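Local coordinates for protein alpha-1,6-mannanase (Bacteroides thetaiotaomicron, PDB 4V1S) that probably hydrolyses internal alpha-1,6-mannosidic linkages of mannan as a family GH76 glycoside hydrolase of a gut bacterium, at residues Asp139-Asp143 against Ile187-Thr192; Tyr142-Trp147 against Ile203-Val207. All blocks are in the same frame, centred on the assembly; numbering follows the deposited sequence.

Interaction 1 (Asp139-Asp143 against Ile187-Thr192); sequences DRFYD and IYFQET
A loop-on-loop contact with a single antiparallel-running beta bridge joins Asp139-Asp143, leading into helix 142-159, to the irregular loop Ile187-Thr192, in which Phe189 and Glu191 take helical backbone angles, at one end of the helical barrel, the (alpha/alpha)6 fold of family GH76. The end-to-end directions lie 166° apart, with Phe141 opposite Gln190, Arg140 opposite Glu191 and Asp139 opposite Thr192. Asp139 to Phe141 are extended; Phe141 is the N-cap before helical Tyr142. Two backbone hydrogen bonds set the register: Glu191 N to Arg140 O (3.0 Å) and Tyr142 N to Phe189 O (3.2 Å). Fully extended (chi1 and chi2 both t), Glu191 reaches the buried Arg140 guanidinium in a two-pronged salt bridge, NE to OE1 and NH2 to OE2, each 2.9 Å; a carboxylate matches both donors. Tyr142 (chi1 m) lies along the loop, its CB 3.6 Å from Ile187 CG2, and stacks on Phe174 of helix 162-177. The edge of Phe141 (chi1 m) meets the face of Phe189 (chi1 t) in an offset edge-to-face pair, centroids 5.5 Å apart, planes at 71°. Of three bridging waters, one accepts from Arg140 N (2.9 Å) and Thr192 OG1 (2.8 Å) and donates to Glu191 OE1 (2.6 Å).

Interaction 2 (Tyr142-Trp147 against Ile203-Val207); sequences YDENGW and ICSAV
Helices 142-159 and 202-219 pack here side by side through their first turns, nearly parallel, as neighbouring inner helices of an (alpha/alpha)6 barrel do: the short axes come within 8.4 Å at a 24° crossing, with Asp143 beside Cys204 and Gly146 beside Val207 (CA-CA 4.6 and 4.9 Å). Gly146 permits this closeness, since Val207 CG2 sits 3.6 Å from its CA and would clash with a CB. Val207 (chi1 m) also lays CG1 over the five-membered ring of Trp147, a CH-pi contact 4.2 Å from its centroid; the indole (chi1 m, chi2 81°) offers the flat apolar face. Ile203, chi1 t and chi2 p, brings CG1 to 3.9 Å from Trp147 NE1. Asp143, chi1 p, sets CB 3.8 Å from Cys204 SG, while its OD2 and Trp147 NE1 each hydrogen-bond a glycerol, probably from crystallisation, which may mark a pocket. Around this buried pair, Trp147 meets Trp82 of helix 81-97 edge-to-face, Ile203 packs on helix 264-281, and Asn145 faces helix 162-177.

Both contacts start from the same place, the N-terminal end of helix 142-159, and share Tyr142 and Asp143. From there the chain runs through helix 162-177 to the loop Ile187-Thr192, where interaction 1 closes its circuit across 43 intervening residues; it then passes strand 199-201 and enters helix 202-219, where interaction 2 closes a longer one. The two circuits overlap instead of nesting, since interaction 1 begins three residues earlier and ends sooner. Their centres are 9 Å apart and they touch directly, with Tyr188 O 3.3 Å from Cys204 SG. Together they join the loop Ile187-Thr192 to the first turns of two helices beside the glycerol bound at Asp143.

Interaction 1 (Asp139-Asp143 against Ile187-Thr192)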
loop_
_atom_site.group_PDB
_atom_site.type_symbol
_atom_site.label_atom_id
_atom_site.label_comp_id
_atom_site.label_asym_id
_atom_site.label_seq_id
_atom_site.Cartn_x
_atom_site.Cartn_y
_atom_site.Cartn_z
ATOM N N ASP A 139 19.085 2.248 -6.785
ATOM C CA ASP A 139 18.888 1.371 -5.632
ATOM C C ASP A 139 17.439 0.941 -5.725
ATOM O O ASP A 139 16.531 1.744 -5.477
ATOM C CB ASP A 139 19.187 2.137 -4.336
ATOM C CG ASP A 139 19.420 1.240 -3.124
ATOM O OD1 ASP A 139 19.600 -0.002 -3.250
ATOM O OD2 ASP A 139 19.451 1.804 -1.994
ATOM N N ARG A 140 17.223 -0.317 -6.130
ATOM C CA ARG A 140 15.851 -0.774 -6.431
ATOM C C ARG A 140 15.386 -1.901 -5.528
ATOM O O ARG A 140 16.216 -2.719 -5.082
ATOM C CB ARG A 140 15.707 -1.160 -7.893
ATOM C CG ARG A 140 16.131 -0.054 -8.853
ATOM C CD ARG A 140 15.717 -0.314 -10.275
ATOM N NE ARG A 140 16.464 -1.442 -10.850
ATOM C CZ ARG A 140 16.432 -1.772 -12.141
ATOM N NH1 ARG A 140 15.712 -1.073 -12.992
ATOM N NH2 ARG A 140 17.151 -2.787 -12.601
ATOM N N PHE A 141 14.082 -1.861 -5.222
ATOM C CA PHE A 141 13.412 -2.736 -4.261
ATOM C C PHE A 141 12.231 -3.407 -4.901
ATOM O O PHE A 141 11.423 -2.759 -5.554
ATOM C CB PHE A 141 12.975 -1.907 -3.042
ATOM C CG PHE A 141 14.150 -1.330 -2.291
ATOM C CD1 PHE A 141 14.809 -0.185 -2.777
ATOM C CD2 PHE A 141 14.636 -1.944 -1.171
ATOM C CE1 PHE A 141 15.887 0.352 -2.109
ATOM C CE2 PHE A 141 15.750 -1.425 -0.512
ATOM C CZ PHE A 141 16.377 -0.295 -1.000
ATOM N N TYR A 142 12.133 -4.716 -4.705
ATOM C CA TYR A 142 11.087 -5.465 -5.377
ATOM C C TYR A 142 9.730 -5.114 -4.756
ATOM O O TYR A 142 8.737 -5.083 -5.472
ATOM C CB TYR A 142 11.381 -6.974 -5.370
ATOM C CG TYR A 142 12.665 -7.314 -6.093
ATOM C CD1 TYR A 142 12.735 -7.265 -7.471
ATOM C CD2 TYR A 142 13.830 -7.633 -5.400
ATOM C CE1 TYR A 142 13.925 -7.562 -8.150
ATOM C CE2 TYR A 142 15.013 -7.921 -6.082
ATOM C CZ TYR A 142 15.043 -7.890 -7.462
ATOM O OH TYR A 142 16.200 -8.182 -8.167
ATOM N N ASP A 143 9.699 -4.813 -3.457
ATOM C CA ASP A 143 8.458 -4.400 -2.823
ATOM C C ASP A 143 7.964 -3.035 -3.315
ATOM O O ASP A 143 6.797 -2.901 -3.667
ATOM C CB ASP A 143 8.495 -4.486 -1.288
ATOM C CG ASP A 143 9.535 -3.583 -0.655
ATOM O OD1 ASP A 143 10.497 -3.182 -1.343
ATOM O OD2 ASP A 143 9.416 -3.285 0.559
ATOM N N ILE A 187 10.513 -13.905 -3.116
ATOM C CA ILE A 187 11.078 -12.723 -3.765
ATOM C C ILE A 187 11.978 -11.987 -2.771
ATOM O O ILE A 187 11.593 -11.733 -1.639
ATOM C CB ILE A 187 9.948 -11.808 -4.294
ATOM C CG1 ILE A 187 9.151 -12.553 -5.361
ATOM C CG2 ILE A 187 10.482 -10.461 -4.842
ATOM C CD1 ILE A 187 7.896 -11.843 -5.830
ATOM N N TYR A 188 13.184 -11.641 -3.235
ATOM C CA TYR A 188 14.136 -10.906 -2.445
ATOM C C TYR A 188 13.583 -9.557 -2.041
ATOM O O TYR A 188 12.795 -8.959 -2.762
ATOM C CB TYR A 188 15.444 -10.680 -3.216
ATOM C CG TYR A 188 16.137 -11.927 -3.660
ATOM C CD1 TYR A 188 16.961 -12.650 -2.795
ATOM C CD2 TYR A 188 15.959 -12.391 -4.952
ATOM C CE1 TYR A 188 17.583 -13.806 -3.229
ATOM C CE2 TYR A 188 16.581 -13.541 -5.384
ATOM C CZ TYR A 188 17.385 -14.237 -4.516
ATOM O OH TYR A 188 17.994 -15.372 -4.955
ATOM N N PHE A 189 14.058 -9.024 -0.913
ATOM C CA PHE A 189 13.701 -7.672 -0.578
ATOM C C PHE A 189 14.157 -6.674 -1.621
ATOM O O PHE A 189 13.387 -5.818 -2.016
ATOM C CB PHE A 189 14.337 -7.312 0.768
ATOM C CG PHE A 189 13.939 -5.963 1.311
ATOM C CD1 PHE A 189 12.598 -5.613 1.434
ATOM C CD2 PHE A 189 14.914 -5.016 1.635
ATOM C CE1 PHE A 189 12.240 -4.365 1.902
ATOM C CE2 PHE A 189 14.555 -3.761 2.129
ATOM C CZ PHE A 189 13.215 -3.433 2.249
ATOM N N GLN A 190 15.431 -6.786 -2.023
ATOM C CA GLN A 190 16.038 -5.766 -2.848
ATOM C C GLN A 190 17.067 -6.301 -3.857
ATOM O O GLN A 190 17.527 -7.459 -3.777
ATOM C CB GLN A 190 16.655 -4.711 -2.002
ATOM C CG GLN A 190 17.932 -5.139 -1.327
ATOM C CD GLN A 190 18.464 -4.051 -0.414
ATOM O OE1 GLN A 190 18.731 -2.909 -0.832
ATOM N NE2 GLN A 190 18.611 -4.393 0.835
ATOM N N GLU A 191 17.369 -5.454 -4.826
ATOM C CA GLU A 191 18.157 -5.843 -6.000
ATOM C C GLU A 191 19.641 -5.838 -5.658
ATOM O O GLU A 191 20.407 -6.678 -6.155
ATOM C CB GLU A 191 17.878 -4.888 -7.156
ATOM C CG GLU A 191 18.644 -5.205 -8.431
ATOM C CD GLU A 191 18.333 -4.203 -9.529
ATOM O OE1 GLU A 191 18.268 -2.963 -9.233
ATOM O OE2 GLU A 191 18.174 -4.658 -10.682
ATOM N N THR A 192 20.027 -4.890 -4.797
ATOM C CA THR A 192 21.424 -4.684 -4.425
ATOM C C THR A 192 21.559 -4.694 -2.899
ATOM O O THR A 192 21.431 -3.670 -2.241
ATOM C CB THR A 192 21.959 -3.348 -5.018
ATOM O OG1 THR A 192 21.687 -3.296 -6.426
ATOM C CG2 THR A 192 23.455 -3.228 -4.785
HETATM O O HOH W 1 18.609 -2.509 -3.856
HETATM O O HOH W 2 21.395 -0.944 -1.652
HETATM O O HOH W 3 19.532 -1.754 -7.248
#

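Interaction 2 (Tyr142-Trp147 against Ile203-Val207)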
loop_
_atom_site.group_PDB
_atom_site.type_symbol
_atom_site.label_atom_id
_atom_site.label_comp_id
_atom_site.label_asym_id
_atom_site.label_seq_id
_atom_site.Cartn_x
_atom_site.Cartn_y
_atom_site.Cartn_z
ATOM N N TYR A 142 12.133 -4.716 -4.705
ATOM C CA TYR A 142 11.087 -5.465 -5.377
ATOM C C TYR A 142 9.730 -5.114 -4.756
ATOM O O TYR A 142 8.737 -5.083 -5.472
ATOM C CB TYR A 142 11.381 -6.974 -5.370
ATOM C CG TYR A 142 12.665 -7.314 -6.093
ATOM C CD1 TYR A 142 12.735 -7.265 -7.471
ATOM C CD2 TYR A 142 13.830 -7.633 -5.400
ATOM C CE1 TYR A 142 13.925 -7.562 -8.150
ATOM C CE2 TYR A 142 15.013 -7.921 -6.082
ATOM C CZ TYR A 142 15.043 -7.890 -7.462
ATOM O OH TYR A 142 16.200 -8.182 -8.167
ATOM N N ASP A 143 9.699 -4.813 -3.457
ATOM C CA ASP A 143 8.458 -4.400 -2.823
ATOM C C ASP A 143 7.964 -3.035 -3.315
ATOM O O ASP A 143 6.797 -2.901 -3.667
ATOM C CB ASP A 143 8.495 -4.486 -1.288
ATOM C CG ASP A 143 9.535 -3.583 -0.655
ATOM O OD1 ASP A 143 10.497 -3.182 -1.343
ATOM O OD2 ASP A 143 9.416 -3.285 0.559
ATOM N N GLU A 144 8.865 -2.051 -3.395
ATOM C CA GLU A 144 8.472 -0.712 -3.835
ATOM C C GLU A 144 7.810 -0.794 -5.214
ATOM O O GLU A 144 6.835 -0.091 -5.490
ATOM C CB GLU A 144 9.668 0.245 -3.899
ATOM C CG GLU A 144 10.195 0.630 -2.543
ATOM C CD GLU A 144 11.425 1.521 -2.584
ATOM O OE1 GLU A 144 12.020 1.700 -3.672
ATOM O OE2 GLU A 144 11.836 2.005 -1.476
ATOM N N ASN A 145 8.360 -1.646 -6.075
ATOM C CA ASN A 145 7.789 -1.824 -7.404
ATOM C C ASN A 145 6.380 -2.406 -7.381
ATOM O O ASN A 145 5.544 -2.019 -8.199
ATOM C CB ASN A 145 8.745 -2.593 -8.350
ATOM C CG ASN A 145 9.767 -1.644 -8.958
ATOM O OD1 ASN A 145 9.570 -1.130 -10.045
ATOM N ND2 ASN A 145 10.806 -1.323 -8.196
ATOM N N GLY A 146 6.121 -3.322 -6.450
ATOM C CA GLY A 146 4.791 -3.899 -6.265
ATOM C C GLY A 146 3.777 -2.942 -5.690
ATOM O O GLY A 146 2.658 -2.835 -6.182
ATOM N N TRP A 147 4.180 -2.187 -4.668
ATOM C CA TRP A 147 3.323 -1.138 -4.164
ATOM C C TRP A 147 2.906 -0.184 -5.250
ATOM O O TRP A 147 1.756 0.258 -5.320
ATOM C CB TRP A 147 4.069 -0.312 -3.105
ATOM C CG TRP A 147 4.254 -0.818 -1.678
ATOM C CD1 TRP A 147 5.197 -1.707 -1.199
ATOM C CD2 TRP A 147 3.560 -0.328 -0.529
ATOM N NE1 TRP A 147 5.104 -1.808 0.170
ATOM C CE2 TRP A 147 4.124 -0.963 0.612
ATOM C CE3 TRP A 147 2.524 0.599 -0.344
ATOM C CZ2 TRP A 147 3.688 -0.687 1.924
ATOM C CZ3 TRP A 147 2.080 0.849 0.953
ATOM C CH2 TRP A 147 2.673 0.216 2.068
ATOM N N ILE A 203 6.383 -9.061 2.409
ATOM C CA ILE A 203 5.801 -7.899 1.734
ATOM C C ILE A 203 6.026 -8.006 0.226
ATOM O O ILE A 203 5.139 -7.654 -0.551
ATOM C CB ILE A 203 6.265 -6.543 2.297
ATOM C CG1 ILE A 203 5.465 -5.389 1.658
ATOM C CG2 ILE A 203 7.766 -6.340 2.138
ATOM C CD1 ILE A 203 3.967 -5.452 1.917
ATOM N N CYS A 204 7.196 -8.496 -0.183
ATOM C CA CYS A 204 7.453 -8.709 -1.594
ATOM C C CYS A 204 6.503 -9.740 -2.215
ATOM O O CYS A 204 5.967 -9.478 -3.281
ATOM C CB CYS A 204 8.903 -9.111 -1.817
ATOM S SG CYS A 204 10.062 -7.893 -1.201
ATOM N N SER A 205 6.281 -10.881 -1.542
ATOM C CA SER A 205 5.244 -11.808 -1.976
ATOM C C SER A 205 3.904 -11.108 -2.138
ATOM O O SER A 205 3.240 -11.228 -3.164
ATOM C CB SER A 205 5.046 -12.942 -0.974
ATOM O OG SER A 205 6.131 -13.864 -0.987
ATOM N N ALA A 206 3.515 -10.398 -1.088
ATOM C CA ALA A 206 2.151 -9.896 -0.966
ATOM C C ALA A 206 1.801 -8.807 -1.975
ATOM O O ALA A 206 0.741 -8.866 -2.635
ATOM C CB ALA A 206 1.904 -9.436 0.472
ATOM N N VAL A 207 2.661 -7.814 -2.140
ATOM C CA VAL A 207 2.364 -6.782 -3.123
ATOM C C VAL A 207 2.488 -7.330 -4.559
ATOM O O VAL A 207 1.807 -6.876 -5.483
ATOM C CB VAL A 207 3.219 -5.504 -2.978
ATOM C CG1 VAL A 207 2.945 -4.844 -1.644
ATOM C CG2 VAL A 207 4.711 -5.737 -3.196
#